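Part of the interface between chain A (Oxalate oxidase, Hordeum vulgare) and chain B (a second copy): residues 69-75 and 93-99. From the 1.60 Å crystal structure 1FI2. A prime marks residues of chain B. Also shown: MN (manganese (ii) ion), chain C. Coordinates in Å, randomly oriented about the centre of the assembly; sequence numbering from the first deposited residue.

Chain A (69-75) TLGVSMN
Chain B, residues 93-99: ATEIGMV

The two stretches run in the same general direction, the N-to-C axes of strand 73-75 and strand 95-99 of the second copy diverging by 32° and approaching no closer than 8.1 Å. At that separation the backbones do not pair as neighbours in one sheet; side chains fill the gap. The register is set by Leu70 opposite Thr94′, with CA atoms 6.5 Å apart, and by Val72 opposite Ile96′, at 6.9 Å.

Chain A enters through a loop with two positive phi values, Thr69 (72/-7) and Gly71 (75/20), on either side of Leu70 (-88/-7). Positive phi is readily accommodated by glycine. From Val72 (-145/161) the chain is extended, and it continues so through Ser73 (-168/170), Met74 (-138/176) and Asn75 (-163/162). Chain B is extended throughout, from Ala93′ (-170/158) and Thr94′ (-88/144) through Glu95′ (-115/140), Ile96′ (-134/120), Gly97′ (-134/168) and Met98′ (-134/134) to Val99′ (-81/130). The resulting alternation directs the CA-to-CB bonds of Val72 and Met74 toward chain B, and those of Thr94′, Ile96′ and Met98′ toward chain A, whereas Ser73, Asn75 and Glu95′ point away.

The single hydrogen bond between the stretches lies at the loop end, where Thr94′ OG1 donates to Leu70 O at 2.9 Å. Thr94′ adopts chi1 m (-65°), which places the hydroxyl at this carbonyl while CG2 lies 3.7 Å from Val72 CG2 and 4.1 Å from Leu70 CB. One short side chain thus serves both polar and apolar needs. Leu70 itself, m,t (-57°, -176°), has its CA-to-CB bond sideways to chain B.

Ile96′ is the centre of the apolar contact and buries more area than any other residue here. Its t,t conformation (-171°, 165°) extends the side chain so that CD1 reaches across the gap, coming within 3.9 Å of Val72 CG2, 3.7 Å of Ser73 CA and 3.6 Å of Met74 CG. The methyl therefore rests against the chain A backbone between two inward-facing side chains. Val72, at chi1 m (-72°), presents the same CG2 to both Thr94′ and Ile96′.

Met74 is m,t,p (-68°, 168°, 89°). The trans chi2 extends the chain past Ile96′, and the turn at chi3 leaves CE 4.0 Å from Met98′ CB. Its sulfur passes Gly97′, with SD 4.4 Å from Gly97′ O, a loose approach. Met98′ is t,t,m (-179°, -176°, -83°); the bend at chi3 brings its CE to 4.2 Å from Met74 CE, so both its CB and its terminal methyl lie against the end of Met74.

Two of the outward-facing residues are engaged away from this contact. Ser73, chi1 p (72°), hydrogen-bonds through OG elsewhere in the structure. Glu95′, t,t with chi3 -10°, extends to the manganese ion: OE1 coordinates MN at 2.2 Å, and OE2 accepts a hydrogen bond from water 1 at 2.7 Å, itself a ligand whose O lies 2.2 Å from MN. The strand thus offers one face to the neighbouring subunit and carries a metal ligand on the other.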

ATOM      1  N   THR A  69      -7.888   1.828  12.145  1.00  3.31           N
ATOM      2  CA  THR A  69      -7.755   0.970  10.998  1.00  3.53           C
ATOM      3  C   THR A  69      -8.547   1.395   9.758  1.00  3.43           C
ATOM      4  O   THR A  69      -8.335   0.801   8.690  1.00  3.11           O
ATOM      5  CB  THR A  69      -8.095  -0.527  11.208  1.00  4.01           C
ATOM      6  OG1 THR A  69      -9.520  -0.693  11.294  1.00  4.08           O
ATOM      7  CG2 THR A  69      -7.414  -1.131  12.419  1.00  3.80           C
ATOM      8  N   LEU A  70      -9.401   2.405   9.833  1.00  3.39           N
ATOM      9  CA  LEU A  70     -10.264   2.789   8.731  1.00  3.79           C
ATOM     10  C   LEU A  70      -9.671   3.787   7.755  1.00  3.46           C
ATOM     11  O   LEU A  70     -10.255   4.059   6.703  1.00  3.46           O
ATOM     12  CB  LEU A  70     -11.606   3.298   9.277  1.00  3.69           C
ATOM     13  CG  LEU A  70     -12.381   2.324  10.174  1.00  3.41           C
ATOM     14  CD1 LEU A  70     -13.728   2.932  10.544  1.00  3.69           C
ATOM     15  CD2 LEU A  70     -12.566   0.966   9.510  1.00  2.70           C
ATOM     16  N   GLY A  71      -8.496   4.316   8.066  1.00  3.43           N
ATOM     17  CA  GLY A  71      -7.757   5.207   7.215  1.00  3.37           C
ATOM     18  C   GLY A  71      -8.261   6.622   7.118  1.00  3.25           C
ATOM     19  O   GLY A  71      -7.946   7.260   6.119  1.00  3.49           O
ATOM     20  N   VAL A  72      -9.055   7.153   8.030  1.00  2.92           N
ATOM     21  CA  VAL A  72      -9.596   8.496   7.942  1.00  3.12           C
ATOM     22  C   VAL A  72      -9.707   9.150   9.323  1.00  3.69           C
ATOM     23  O   VAL A  72      -9.626   8.497  10.360  1.00  3.08           O
ATOM     24  CB  VAL A  72     -11.008   8.560   7.322  1.00  3.45           C
ATOM     25  CG1 VAL A  72     -11.049   8.289   5.826  1.00  3.45           C
ATOM     26  CG2 VAL A  72     -11.936   7.589   8.051  1.00  3.62           C
ATOM     27  N   SER A  73      -9.805  10.476   9.302  1.00  3.09           N
ATOM     28  CA  SER A  73     -10.014  11.270  10.507  1.00  3.12           C
ATOM     29  C   SER A  73     -10.384  12.696  10.103  1.00  3.07           C
ATOM     30  O   SER A  73     -10.354  13.025   8.916  1.00  2.47           O
ATOM     31  CB  SER A  73      -8.797  11.263  11.421  1.00  3.07           C
ATOM     32  OG  SER A  73      -7.736  12.023  10.874  1.00  2.99           O
ATOM     33  N   MET A  74     -10.819  13.515  11.060  1.00  3.84           N
ATOM     34  CA  MET A  74     -11.219  14.882  10.772  1.00  4.19           C
ATOM     35  C   MET A  74     -10.710  15.851  11.839  1.00  4.90           C
ATOM     36  O   MET A  74     -10.146  15.473  12.860  1.00  4.68           O
ATOM     37  CB  MET A  74     -12.745  15.044  10.778  1.00  4.77           C
ATOM     38  CG  MET A  74     -13.522  14.367   9.673  1.00  5.85           C
ATOM     39  SD  MET A  74     -15.293  14.366  10.004  1.00  6.61           S
ATOM     40  CE  MET A  74     -15.786  15.911   9.280  1.00  7.31           C
ATOM     41  N   ASN A  75     -10.973  17.134  11.601  1.00  5.49           N
ATOM     42  CA  ASN A  75     -10.797  18.144  12.640  1.00  5.90           C
ATOM     43  C   ASN A  75     -11.563  19.406  12.245  1.00  5.48           C
ATOM     44  O   ASN A  75     -11.932  19.571  11.086  1.00  5.68           O
ATOM     45  CB  ASN A  75      -9.354  18.425  12.971  1.00  7.49           C
ATOM     46  CG  ASN A  75      -8.479  19.256  12.089  1.00  8.83           C
ATOM     47  OD1 ASN A  75      -7.251  19.049  12.089  1.00 10.55           O
ATOM     48  ND2 ASN A  75      -9.007  20.212  11.335  1.00  9.14           N
TER
ATOM     49  N   ALA B  93     -13.397   2.639  -0.926  1.00  3.69           N
ATOM     50  CA  ALA B  93     -13.074   3.629   0.095  1.00  3.92           C
ATOM     51  C   ALA B  93     -13.934   3.618   1.350  1.00  3.99           C
ATOM     52  O   ALA B  93     -15.100   3.254   1.349  1.00  4.51           O
ATOM     53  CB  ALA B  93     -13.210   5.032  -0.514  1.00  3.92           C
ATOM     54  N   THR B  94     -13.334   4.181   2.398  1.00  3.81           N
ATOM     55  CA  THR B  94     -14.000   4.508   3.650  1.00  3.69           C
ATOM     56  C   THR B  94     -14.587   5.913   3.498  1.00  3.46           C
ATOM     57  O   THR B  94     -13.984   6.761   2.842  1.00  3.51           O
ATOM     58  CB  THR B  94     -13.015   4.515   4.834  1.00  3.50           C
ATOM     59  OG1 THR B  94     -12.490   3.198   5.067  1.00  3.90           O
ATOM     60  CG2 THR B  94     -13.674   5.003   6.121  1.00  3.14           C
ATOM     61  N   GLU B  95     -15.744   6.157   4.090  1.00  3.67           N
ATOM     62  CA  GLU B  95     -16.387   7.466   4.047  1.00  3.80           C
ATOM     63  C   GLU B  95     -16.443   8.063   5.451  1.00  3.73           C
ATOM     64  O   GLU B  95     -16.683   7.362   6.434  1.00  3.97           O
ATOM     65  CB  GLU B  95     -17.792   7.349   3.458  1.00  4.20           C
ATOM     66  CG  GLU B  95     -18.678   8.576   3.529  1.00  3.51           C
ATOM     67  CD  GLU B  95     -20.107   8.301   3.108  1.00  3.27           C
ATOM     68  OE1 GLU B  95     -20.370   7.201   2.581  1.00  3.63           O
ATOM     69  OE2 GLU B  95     -20.992   9.158   3.303  1.00  3.23           O
ATOM     70  N   ILE B  96     -16.202   9.365   5.527  1.00  3.49           N
ATOM     71  CA  ILE B  96     -16.252  10.090   6.803  1.00  3.32           C
ATOM     72  C   ILE B  96     -17.049  11.366   6.570  1.00  3.73           C
ATOM     73  O   ILE B  96     -16.721  12.146   5.672  1.00  3.31           O
ATOM     74  CB  ILE B  96     -14.846  10.290   7.373  1.00  3.16           C
ATOM     75  CG1 ILE B  96     -14.898  10.848   8.799  1.00  3.65           C
ATOM     76  CG2 ILE B  96     -13.976  11.166   6.482  1.00  3.53           C
ATOM     77  CD1 ILE B  96     -13.576  10.740   9.537  1.00  4.19           C
ATOM     78  N   GLY B  97     -18.167  11.541   7.288  1.00  4.00           N
ATOM     79  CA  GLY B  97     -19.016  12.688   6.988  1.00  4.30           C
ATOM     80  C   GLY B  97     -19.515  13.489   8.172  1.00  4.44           C
ATOM     81  O   GLY B  97     -19.400  13.091   9.328  1.00  4.15           O
ATOM     82  N   MET B  98     -20.071  14.658   7.854  1.00  4.31           N
ATOM     83  CA  MET B  98     -20.627  15.548   8.863  1.00  5.05           C
ATOM     84  C   MET B  98     -22.001  16.036   8.399  1.00  4.89           C
ATOM     85  O   MET B  98     -22.135  16.441   7.245  1.00  3.80           O
ATOM     86  CB  MET B  98     -19.719  16.748   9.162  1.00  6.47           C
ATOM     87  CG  MET B  98     -20.314  17.640  10.248  1.00  8.07           C
ATOM     88  SD  MET B  98     -19.364  19.133  10.577  1.00 11.10           S
ATOM     89  CE  MET B  98     -18.117  18.500  11.689  1.00 11.19           C
ATOM     90  N   VAL B  99     -22.982  16.006   9.295  1.00  4.78           N
ATOM     91  CA  VAL B  99     -24.297  16.558   8.950  1.00  5.76           C
ATOM     92  C   VAL B  99     -24.229  18.072   9.137  1.00  6.43           C
ATOM     93  O   VAL B  99     -23.764  18.535  10.179  1.00  6.30           O
ATOM     94  CB  VAL B  99     -25.407  15.935   9.805  1.00  5.74           C
ATOM     95  CG1 VAL B  99     -26.732  16.679   9.673  1.00  5.78           C
ATOM     96  CG2 VAL B  99     -25.597  14.476   9.403  1.00  5.95           C
TER
HETATM   97 MN    MN C 202     -21.992   6.607   1.245  1.00  4.51          MN
HETATM   98  O   HOH W   1     -23.216   7.802   2.680  1.00  2.39           O
HETATM   99  O   HOH W   2     -22.159   8.406  -0.388  1.00  5.72           O